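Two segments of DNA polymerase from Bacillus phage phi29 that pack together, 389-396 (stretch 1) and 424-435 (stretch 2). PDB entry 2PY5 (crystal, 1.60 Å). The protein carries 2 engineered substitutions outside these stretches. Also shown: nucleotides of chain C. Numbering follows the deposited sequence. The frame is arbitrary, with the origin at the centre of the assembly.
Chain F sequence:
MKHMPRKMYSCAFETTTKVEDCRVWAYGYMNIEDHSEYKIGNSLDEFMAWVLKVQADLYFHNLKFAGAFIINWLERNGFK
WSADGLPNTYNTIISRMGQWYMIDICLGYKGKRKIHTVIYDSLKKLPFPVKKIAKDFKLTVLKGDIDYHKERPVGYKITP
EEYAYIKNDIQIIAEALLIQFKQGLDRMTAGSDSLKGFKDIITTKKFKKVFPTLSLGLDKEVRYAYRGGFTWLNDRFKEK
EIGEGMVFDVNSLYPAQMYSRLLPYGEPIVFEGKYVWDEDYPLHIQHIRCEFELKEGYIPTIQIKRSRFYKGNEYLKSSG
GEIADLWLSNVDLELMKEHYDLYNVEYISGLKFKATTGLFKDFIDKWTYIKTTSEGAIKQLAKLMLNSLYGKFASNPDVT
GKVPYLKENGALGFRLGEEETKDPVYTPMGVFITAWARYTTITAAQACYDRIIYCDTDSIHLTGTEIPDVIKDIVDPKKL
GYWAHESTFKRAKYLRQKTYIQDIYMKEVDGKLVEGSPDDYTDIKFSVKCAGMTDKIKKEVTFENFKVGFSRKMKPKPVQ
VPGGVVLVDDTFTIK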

# COMPACT_ATOMS: atom_id res chain seq x y z
N LEU F 389 5.91 -6.68 6.42
CA LEU F 389 6.35 -6.64 7.82
C LEU F 389 6.69 -5.24 8.36
O LEU F 389 6.20 -4.85 9.43
N TYR F 390 7.53 -4.46 7.68
CA TYR F 390 8.07 -3.27 8.34
C TYR F 390 6.98 -2.29 8.75
O TYR F 390 7.05 -1.64 9.79
N GLY F 391 5.96 -2.18 7.90
CA GLY F 391 4.91 -1.21 8.13
C GLY F 391 4.15 -1.43 9.42
O GLY F 391 3.59 -0.50 9.99
N LYS F 392 4.08 -2.67 9.88
CA LYS F 392 3.34 -2.99 11.10
C LYS F 392 4.01 -2.42 12.36
O LYS F 392 3.36 -2.18 13.36
N PHE F 393 5.32 -2.21 12.31
CA PHE F 393 6.02 -1.71 13.50
C PHE F 393 5.54 -0.30 13.93
O PHE F 393 5.51 0.01 15.11
N ALA F 394 5.16 0.54 12.95
CA ALA F 394 4.71 1.88 13.21
C ALA F 394 3.18 2.05 13.21
O ALA F 394 2.69 3.15 13.10
N SER F 395 2.46 0.96 13.42
CA SER F 395 1.01 0.98 13.59
C SER F 395 0.62 2.04 14.60
O SER F 395 1.20 2.11 15.69
N ASN F 396 -0.39 2.85 14.28
CA ASN F 396 -0.78 3.94 15.12
C ASN F 396 -1.65 3.41 16.25
O ASN F 396 -2.68 2.77 15.99
N PRO F 424 1.02 0.39 21.11
CA PRO F 424 1.93 0.45 19.98
C PRO F 424 2.62 -0.90 19.77
O PRO F 424 2.61 -1.75 20.66
N VAL F 425 3.20 -1.07 18.60
CA VAL F 425 4.00 -2.23 18.27
C VAL F 425 5.43 -1.81 18.62
O VAL F 425 5.85 -2.00 19.77
N TYR F 426 6.18 -1.23 17.69
CA TYR F 426 7.51 -0.65 18.03
C TYR F 426 7.91 0.34 16.96
O TYR F 426 8.65 0.06 16.03
N THR F 427 7.34 1.53 17.10
CA THR F 427 7.45 2.56 16.07
C THR F 427 8.90 2.96 15.74
O THR F 427 9.18 3.25 14.57
N PRO F 428 9.85 2.94 16.71
CA PRO F 428 11.22 3.30 16.31
C PRO F 428 11.75 2.42 15.16
O PRO F 428 12.53 2.87 14.35
N MET F 429 11.35 1.14 15.13
CA MET F 429 11.83 0.26 14.08
C MET F 429 11.36 0.73 12.72
O MET F 429 12.12 0.72 11.75
N GLY F 430 10.10 1.15 12.62
CA GLY F 430 9.60 1.71 11.37
C GLY F 430 10.35 2.97 10.97
O GLY F 430 10.73 3.15 9.80
N VAL F 431 10.56 3.86 11.93
CA VAL F 431 11.25 5.12 11.67
C VAL F 431 12.61 4.86 11.01
O VAL F 431 12.98 5.48 10.02
N PHE F 432 13.38 3.91 11.57
CA PHE F 432 14.71 3.64 11.07
C PHE F 432 14.77 2.78 9.82
O PHE F 432 15.68 2.93 9.00
N ILE F 433 13.80 1.90 9.64
CA ILE F 433 13.79 1.11 8.41
C ILE F 433 13.60 2.03 7.21
O ILE F 433 14.34 1.93 6.22
N THR F 434 12.63 2.96 7.30
CA THR F 434 12.39 3.87 6.18
C THR F 434 13.54 4.90 6.05
O THR F 434 13.92 5.27 4.92
N ALA F 435 14.15 5.31 7.17
CA ALA F 435 15.27 6.25 7.14
C ALA F 435 16.47 5.66 6.41
O ALA F 435 17.06 6.29 5.55

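Leu389 is buried but does not reach stretch 2. Tyr390 points toward it, with chi1 p (85°) and chi2 84°. Its CB lies 3.8 Å from Ile433 CD1, and its ring carbon CE1 lies 3.6 Å from Thr434 CG2. Ile433 also points toward stretch 1, with chi1 m and chi2 t.

Gly391 has no side chain. An ideal CB there would fall 2.2 Å from O2 of DC4 in chain C, so the bare backbone leaves room for the nucleotide. Lys392 (m, m, m, t) leaves sideways and serves the DNA. Its NZ donates to OP2 of DC4 at 2.8 Å and to O5' of DC4 at 3.2 Å. Its backbone O accepts from Ser395 OG at 2.7 Å and lies 3.4 Å from Val425 CG2.

Phe393 has the largest area covered by stretch 2. Its chi1 is m and its chi2 93°. Met429 (t, p, p) lays CG over one face, 3.9 Å from the ring centroid, in a CH-pi contact. Phe393 CD2 is 4.0 Å from Tyr426 CB and 4.2 Å from Val425 CG1. Val425 is in rotamer t and points toward stretch 1. The backbones are tied by one direct hydrogen bond, Tyr426 N to Phe393 O at 2.9 Å.

A water adds a second link. It donates to Phe393 O (3.0 Å), Ser395 O (2.6 Å) or Thr427 OG1 (2.9 Å), and accepts from Val425 N (2.8 Å).

Ala394 CB sits 3.9 Å from Thr427 CG2; Thr427 is in rotamer m. Ala394 CB is also 4.5 Å from Gly430 CA. A CB on Gly430 would clash with Ala394 CB at 3.0 Å, so the glycine permits this close approach. Ser395 is m, with CB 4.0 Å from Val425 CG2. Asn396 points away, and its backbone N donates to OP1 of DT5 at 2.8 Å.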

# COMPACT_ATOMS: atom_id res chain seq x y z
CB LEU F 389 7.58 -7.56 8.01
CG LEU F 389 8.06 -7.67 9.45
CD1 LEU F 389 6.99 -8.08 10.45
CD2 LEU F 389 9.24 -8.66 9.50
CB TYR F 390 9.16 -2.56 7.50
CG TYR F 390 8.64 -1.57 6.48
CD1 TYR F 390 8.33 -0.26 6.83
CD2 TYR F 390 8.46 -1.94 5.16
CE1 TYR F 390 7.86 0.63 5.91
CE2 TYR F 390 7.99 -1.05 4.22
CZ TYR F 390 7.68 0.23 4.61
OH TYR F 390 7.22 1.14 3.68
CB LYS F 392 3.18 -4.49 11.23
CG LYS F 392 2.16 -5.06 10.24
CD LYS F 392 0.71 -4.79 10.62
CE LYS F 392 0.21 -5.65 11.80
NZ LYS F 392 -1.25 -5.45 12.07
CB PHE F 393 7.54 -1.74 13.28
CG PHE F 393 8.13 -3.10 13.46
CD1 PHE F 393 8.31 -3.96 12.38
CD2 PHE F 393 8.47 -3.54 14.72
CE1 PHE F 393 8.83 -5.22 12.59
CE2 PHE F 393 8.99 -4.77 14.92
CZ PHE F 393 9.18 -5.62 13.85
CB ALA F 394 5.36 2.84 12.22
CB SER F 395 0.54 -0.38 14.10
OG SER F 395 0.74 -1.41 13.15
CB ASN F 396 -1.56 4.98 14.28
CG ASN F 396 -1.61 6.36 14.92
OD1 ASN F 396 -1.36 7.39 14.27
ND2 ASN F 396 -1.94 6.41 16.17
CB PRO F 424 2.98 1.49 20.39
CG PRO F 424 2.54 2.09 21.60
CD PRO F 424 1.40 1.33 22.18
CB VAL F 425 3.80 -2.69 16.80
CG1 VAL F 425 4.67 -3.89 16.51
CG2 VAL F 425 2.30 -3.01 16.50
CB TYR F 426 8.57 -1.75 18.26
CG TYR F 426 9.81 -1.18 18.92
CD1 TYR F 426 9.82 -0.86 20.28
CD2 TYR F 426 10.96 -0.92 18.20
CE1 TYR F 426 10.96 -0.31 20.88
CE2 TYR F 426 12.08 -0.35 18.80
CZ TYR F 426 12.05 -0.04 20.14
OH TYR F 426 13.18 0.52 20.73
CB THR F 427 6.58 3.77 16.45
OG1 THR F 427 5.24 3.31 16.72
CG2 THR F 427 6.54 4.82 15.31
CB PRO F 428 12.02 3.04 17.59
CG PRO F 428 11.03 3.26 18.67
CD PRO F 428 9.76 2.70 18.17
CB MET F 429 11.38 -1.19 14.37
CG MET F 429 11.87 -2.24 13.44
SD MET F 429 13.66 -2.34 13.37
CE MET F 429 14.18 -3.42 14.69
CB VAL F 431 11.45 5.93 12.97
CG1 VAL F 431 12.50 7.01 12.80
CG2 VAL F 431 10.09 6.49 13.45
CB PHE F 432 15.58 3.07 12.19
CG PHE F 432 16.12 4.13 13.09
CD1 PHE F 432 15.38 4.60 14.17
CD2 PHE F 432 17.34 4.72 12.82
CE1 PHE F 432 15.89 5.60 14.98
CE2 PHE F 432 17.84 5.74 13.63
CZ PHE F 432 17.12 6.17 14.70
CB ILE F 433 12.77 -0.02 8.46
CG1 ILE F 433 13.22 -1.13 9.42
CG2 ILE F 433 12.56 -0.62 7.03
CD1 ILE F 433 12.13 -2.12 9.79
CB THR F 434 11.05 4.55 6.25
OG1 THR F 434 10.99 5.41 7.40
CG2 THR F 434 9.91 3.53 6.28
CB ALA F 435 15.66 6.70 8.56
P DC C 4 -3.37 -4.15 9.42
OP1 DC C 4 -3.27 -3.89 7.97
OP2 DC C 4 -3.09 -5.50 9.99
O5' DC C 4 -2.47 -3.15 10.26
C5' DC C 4 -2.46 -1.79 9.91
C4' DC C 4 -1.02 -1.29 9.92
O4' DC C 4 -0.24 -1.98 8.90
C3' DC C 4 -0.91 0.18 9.56
O3' DC C 4 -1.10 0.94 10.72
C2' DC C 4 0.51 0.27 9.04
C1' DC C 4 0.64 -1.05 8.30
N1 DC C 4 0.35 -0.91 6.85
C2 DC C 4 1.28 -0.22 6.05
O2 DC C 4 2.30 0.28 6.57
N3 DC C 4 1.05 -0.08 4.73
C4 DC C 4 -0.05 -0.61 4.19
N4 DC C 4 -0.22 -0.45 2.87
C5 DC C 4 -1.00 -1.32 4.97
C6 DC C 4 -0.78 -1.45 6.28
P DT C 5 -1.89 2.32 10.68
OP1 DT C 5 -2.07 2.76 12.07
OP2 DT C 5 -3.11 2.12 9.83
O5' DT C 5 -0.91 3.29 9.91
C5' DT C 5 0.37 3.53 10.48
C4' DT C 5 1.20 4.31 9.49
O4' DT C 5 1.32 3.56 8.26
C3' DT C 5 0.57 5.64 9.10
O3' DT C 5 1.27 6.63 9.79
C2' DT C 5 0.74 5.78 7.59
C1' DT C 5 1.12 4.38 7.12
N1 DT C 5 0.11 3.70 6.23
C2 DT C 5 0.28 3.78 4.87
O2 DT C 5 1.21 4.39 4.36
N3 DT C 5 -0.67 3.12 4.13
C4 DT C 5 -1.76 2.40 4.59
O4 DT C 5 -2.56 1.85 3.85
C5 DT C 5 -1.89 2.35 6.02
C7 DT C 5 -3.03 1.60 6.65
C6 DT C 5 -0.97 3.00 6.76
P DT C 6 0.54 7.59 10.83
OP1 DT C 6 1.63 8.22 11.59
OP2 DT C 6 -0.60 6.90 11.49
O5' DT C 6 -0.12 8.70 9.87
C5' DT C 6 0.67 9.65 9.19
C4' DT C 6 -0.24 10.61 8.45
O4' DT C 6 -0.82 9.88 7.34
C3' DT C 6 -1.41 11.15 9.29
O3' DT C 6 -1.64 12.55 9.05
C2' DT C 6 -2.59 10.30 8.84
C1' DT C 6 -2.23 9.99 7.39
N1 DT C 6 -2.85 8.74 6.81
C2 DT C 6 -3.41 8.80 5.54
O2 DT C 6 -3.44 9.83 4.88
N3 DT C 6 -3.94 7.62 5.09
C4 DT C 6 -3.97 6.40 5.74
O4 DT C 6 -4.47 5.40 5.24
C5 DT C 6 -3.36 6.39 7.06
C7 DT C 6 -3.33 5.13 7.88
C6 DT C 6 -2.84 7.54 7.52
O HOH W 1 3.34 1.15 16.86